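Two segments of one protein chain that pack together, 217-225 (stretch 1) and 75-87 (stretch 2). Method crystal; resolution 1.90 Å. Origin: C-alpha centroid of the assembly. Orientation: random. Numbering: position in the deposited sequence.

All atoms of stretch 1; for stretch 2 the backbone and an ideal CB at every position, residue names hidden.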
# COMPACT_ATOMS: atom_id res chain seq x y z
N HIS A 217 -3.98 9.94 -11.94
CA HIS A 217 -3.84 8.63 -11.31
C HIS A 217 -2.80 8.66 -10.20
O HIS A 217 -2.20 7.63 -9.89
CB HIS A 217 -3.51 7.53 -12.32
CG HIS A 217 -4.47 7.43 -13.46
ND1 HIS A 217 -5.83 7.31 -13.27
CD2 HIS A 217 -4.28 7.42 -14.79
CE1 HIS A 217 -6.43 7.24 -14.44
NE2 HIS A 217 -5.51 7.30 -15.38
N CYS A 218 -2.57 9.84 -9.60
CA CYS A 218 -1.76 9.90 -8.39
C CYS A 218 -2.47 9.11 -7.30
O CYS A 218 -3.70 9.09 -7.24
CB CYS A 218 -1.53 11.35 -7.97
SG CYS A 218 -0.60 12.30 -9.21
N VAL A 219 -1.70 8.44 -6.45
CA VAL A 219 -2.24 7.49 -5.48
C VAL A 219 -1.96 8.04 -4.09
O VAL A 219 -0.80 8.25 -3.73
CB VAL A 219 -1.64 6.09 -5.65
CG1 VAL A 219 -2.09 5.19 -4.51
CG2 VAL A 219 -2.05 5.50 -7.00
N CYS A 220 -3.02 8.25 -3.31
CA CYS A 220 -2.90 8.66 -1.92
C CYS A 220 -3.33 7.50 -1.02
O CYS A 220 -4.37 6.88 -1.26
CB CYS A 220 -3.76 9.90 -1.64
SG CYS A 220 -3.83 10.32 0.10
N LEU A 221 -2.50 7.18 -0.03
CA LEU A 221 -2.81 6.17 0.97
C LEU A 221 -2.95 6.84 2.33
O LEU A 221 -2.06 7.60 2.74
CB LEU A 221 -1.75 5.07 1.03
CG LEU A 221 -1.53 4.18 -0.20
CD1 LEU A 221 -0.74 2.93 0.19
CD2 LEU A 221 -2.84 3.79 -0.84
N LEU A 222 -4.04 6.55 3.03
CA LEU A 222 -4.26 7.02 4.39
C LEU A 222 -4.68 5.83 5.22
O LEU A 222 -5.63 5.13 4.87
CB LEU A 222 -5.33 8.11 4.43
CG LEU A 222 -5.61 8.63 5.84
CD1 LEU A 222 -4.39 9.34 6.38
CD2 LEU A 222 -6.82 9.57 5.83
N GLY A 223 -3.98 5.58 6.33
CA GLY A 223 -4.20 4.37 7.08
C GLY A 223 -4.04 4.56 8.57
O GLY A 223 -3.38 5.50 9.05
N GLU A 224 -4.64 3.63 9.31
CA GLU A 224 -4.53 3.56 10.76
C GLU A 224 -4.45 2.10 11.17
O GLU A 224 -5.00 1.22 10.50
CB GLU A 224 -5.72 4.23 11.44
CG GLU A 224 -5.73 5.74 11.29
CD GLU A 224 -6.91 6.40 11.99
OE1 GLU A 224 -7.89 5.70 12.33
OE2 GLU A 224 -6.84 7.64 12.18
N SER A 225 -3.77 1.84 12.29
CA SER A 225 -3.59 0.49 12.80
C SER A 225 -4.15 0.37 14.21
O SER A 225 -4.21 1.35 14.96
CB SER A 225 -2.11 0.10 12.81
OG SER A 225 -1.65 -0.09 11.49
N UNK A 75 5.32 12.58 1.87
CA UNK A 75 4.98 11.88 3.10
C UNK A 75 4.52 12.89 4.13
O UNK A 75 5.16 13.93 4.32
CB UNK A 75 6.17 11.07 3.62
N UNK A 76 3.40 12.59 4.79
CA UNK A 76 2.81 13.54 5.73
C UNK A 76 2.76 13.03 7.16
O UNK A 76 2.35 13.78 8.05
CB UNK A 76 1.39 13.90 5.28
N UNK A 77 3.16 11.78 7.42
CA UNK A 77 3.21 11.30 8.79
C UNK A 77 4.31 10.27 8.92
O UNK A 77 4.67 9.59 7.95
CB UNK A 77 1.86 10.71 9.22
N UNK A 78 4.86 10.17 10.13
CA UNK A 78 5.82 9.13 10.49
C UNK A 78 5.20 8.03 11.34
O UNK A 78 5.86 7.02 11.59
CB UNK A 78 7.00 9.75 11.24
N UNK A 79 3.97 8.20 11.81
CA UNK A 79 3.40 7.28 12.78
C UNK A 79 2.19 6.52 12.29
O UNK A 79 1.58 5.74 13.04
CB UNK A 79 3.02 8.05 14.05
N UNK A 80 1.82 6.74 11.04
CA UNK A 80 0.72 6.03 10.40
C UNK A 80 0.88 6.27 8.91
O UNK A 80 1.62 7.16 8.48
CB UNK A 80 -0.65 6.49 10.91
N UNK A 81 0.17 5.46 8.11
CA UNK A 81 0.21 5.65 6.66
C UNK A 81 -0.43 6.99 6.31
O UNK A 81 -1.58 7.25 6.67
CB UNK A 81 -0.50 4.51 5.94
N UNK A 82 0.32 7.85 5.61
CA UNK A 82 -0.24 9.12 5.13
C UNK A 82 0.74 9.66 4.08
O UNK A 82 1.67 10.39 4.42
CB UNK A 82 -0.45 10.12 6.27
N UNK A 83 0.53 9.29 2.81
CA UNK A 83 1.47 9.73 1.78
C UNK A 83 0.80 9.66 0.41
O UNK A 83 -0.22 8.99 0.23
CB UNK A 83 2.74 8.88 1.80
N UNK A 84 1.42 10.32 -0.57
CA UNK A 84 0.95 10.33 -1.95
C UNK A 84 2.09 9.98 -2.89
O UNK A 84 3.17 10.59 -2.80
CB UNK A 84 0.36 11.69 -2.31
N UNK A 85 1.86 9.02 -3.79
CA UNK A 85 2.80 8.70 -4.86
C UNK A 85 2.38 9.44 -6.12
O UNK A 85 1.31 9.18 -6.68
CB UNK A 85 2.86 7.19 -5.11
N UNK A 86 3.23 10.37 -6.58
CA UNK A 86 2.92 11.27 -7.69
C UNK A 86 3.52 10.82 -9.01
O UNK A 86 2.93 11.09 -10.07
CB UNK A 86 3.41 12.68 -7.37
N UNK A 87 4.68 10.20 -8.98
CA UNK A 87 5.43 9.82 -10.17
C UNK A 87 5.88 8.39 -9.96
O UNK A 87 6.32 8.04 -8.87
CB UNK A 87 6.62 10.75 -10.43

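Positions 75, 77, 78 and 79 lie beyond the reach of stretch 1, which leaves their choice open; they hold Gln75, Ser77, Leu78 and Gly79. Position 76 is also remote at its CB, but the bond points toward stretch 1, so a long side chain could arrive there. The residue is Arg76, whose NH2 comes 3.5 Å from Cys220 SG.

At position 80 the CB points toward stretch 1, 3.5 Å from Gly223 O. This carbonyl invites a donor, and several polar side chains would suit. Gln80 supplies one: its NE2 donates to Gly223 O at 2.9 Å and also lies 3.5 Å from Glu224 CG.

Position 81 directs its CB at the strand where Gly223 offers no side chain, with Gly223 N 3.7 Å away. The backbone O of position 81 accepts from Gly223 N at 2.9 Å. A branched or medium-sized apolar residue would fill the space beside Leu221. Ile81 does so, its CG2 3.6 Å from Leu221 CB; a CB modelled on Gly223 would stand just 3.1 Å from Ile81 CB.

From position 82 the strands run antiparallel. Here the CB shares a face with Leu222 and Cys220, 4.0 Å from Leu222 CD1, so apolar or polar residues could be accommodated. Asp82 is found, with CG 3.8 Å from Leu222 CD1, while OD1 forms a salt bridge with Arg76 NE at 2.8 Å.

Position 83 pairs with Leu221 through two backbone hydrogen bonds, its N to Leu221 O at 3.1 Å and Leu221 N to its O at 2.9 Å. The CB itself is 5.1 Å from Leu221 O, so a long or large apolar side chain, aliphatic or aromatic, could reach across to the leucine. Phe83, at chi1 65° (p), turns its ring back: Leu221 CB sits over one face, 4.2 Å from the ring centroid, and Leu221 CD1 is 3.5 Å from CZ.

At position 84, opposite Cys220 in a non-hydrogen-bonded pair, the backbones approach to 4.2 Å between the two CA atoms. A small or beta-branched residue would fit. Thr84 OG1 lies 3.7 Å from Cys220 CB and accepts from Arg76 NH2 at 2.9 Å.

Position 85 returns to the face of Val219, its N donating to Val219 O at 2.8 Å. The ideal CB lies 4.1 Å from Val219 O, and small or medium side chains, apolar ones among them, would suit. Cys85 is found there, and its backbone closes the pair, Val219 N donating to Cys85 O at 3.1 Å.

Position 86 points away, yet its ideal CB is 4.4 Å from Cys218 SG, so a large side chain could still touch the sulfur. Tyr86 does, with CD1 3.7 Å from Cys218 SG. Position 87, Ile87, makes no contact.

Stretch 2 (75-87) QRSLGQIDFTCYI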
# COMPACT_ATOMS: atom_id res chain seq x y z
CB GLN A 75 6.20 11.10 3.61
CG GLN A 75 6.07 10.51 5.01
CD GLN A 75 7.31 9.69 5.40
OE1 GLN A 75 7.30 8.46 5.32
NE2 GLN A 75 8.37 10.37 5.80
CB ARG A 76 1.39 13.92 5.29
CG ARG A 76 1.34 14.72 4.00
CD ARG A 76 -0.10 14.88 3.51
NE ARG A 76 -0.68 13.61 3.03
CZ ARG A 76 -0.50 13.13 1.80
NH1 ARG A 76 0.25 13.80 0.93
NH2 ARG A 76 -1.06 11.99 1.44
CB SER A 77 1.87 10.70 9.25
OG SER A 77 1.98 10.19 10.56
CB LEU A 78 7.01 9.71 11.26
CG LEU A 78 8.11 10.52 10.57
CD1 LEU A 78 8.19 10.29 9.06
CD2 LEU A 78 7.95 11.99 10.90
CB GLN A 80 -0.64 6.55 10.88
CG GLN A 80 -1.01 7.88 10.26
CD GLN A 80 -2.28 8.47 10.81
OE1 GLN A 80 -2.25 9.24 11.77
NE2 GLN A 80 -3.41 8.12 10.20
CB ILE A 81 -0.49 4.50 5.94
CG1 ILE A 81 0.30 3.21 6.10
CG2 ILE A 81 -0.64 4.85 4.47
CD1 ILE A 81 -0.31 2.04 5.33
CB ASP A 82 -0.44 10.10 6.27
CG ASP A 82 -1.20 11.34 5.84
OD1 ASP A 82 -1.50 11.48 4.64
OD2 ASP A 82 -1.49 12.18 6.72
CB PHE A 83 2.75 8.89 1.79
CG PHE A 83 2.54 7.42 1.44
CD1 PHE A 83 2.47 7.01 0.12
CD2 PHE A 83 2.44 6.47 2.44
CE1 PHE A 83 2.28 5.67 -0.19
CE2 PHE A 83 2.26 5.14 2.14
CZ PHE A 83 2.18 4.74 0.83
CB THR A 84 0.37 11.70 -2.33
OG1 THR A 84 -0.72 12.03 -1.46
CG2 THR A 84 -0.13 11.69 -3.79
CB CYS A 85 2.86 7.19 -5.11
SG CYS A 85 3.97 6.72 -6.48
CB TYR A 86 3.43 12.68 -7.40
CG TYR A 86 2.66 13.40 -6.32
CD1 TYR A 86 1.46 14.04 -6.61
CD2 TYR A 86 3.15 13.46 -5.02
CE1 TYR A 86 0.75 14.72 -5.62
CE2 TYR A 86 2.44 14.13 -4.02
CZ TYR A 86 1.25 14.76 -4.34
OH TYR A 86 0.55 15.42 -3.35
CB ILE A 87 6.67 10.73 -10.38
CG1 ILE A 87 6.25 12.20 -10.52
CG2 ILE A 87 7.52 10.25 -11.56
CD1 ILE A 87 5.85 12.60 -11.92
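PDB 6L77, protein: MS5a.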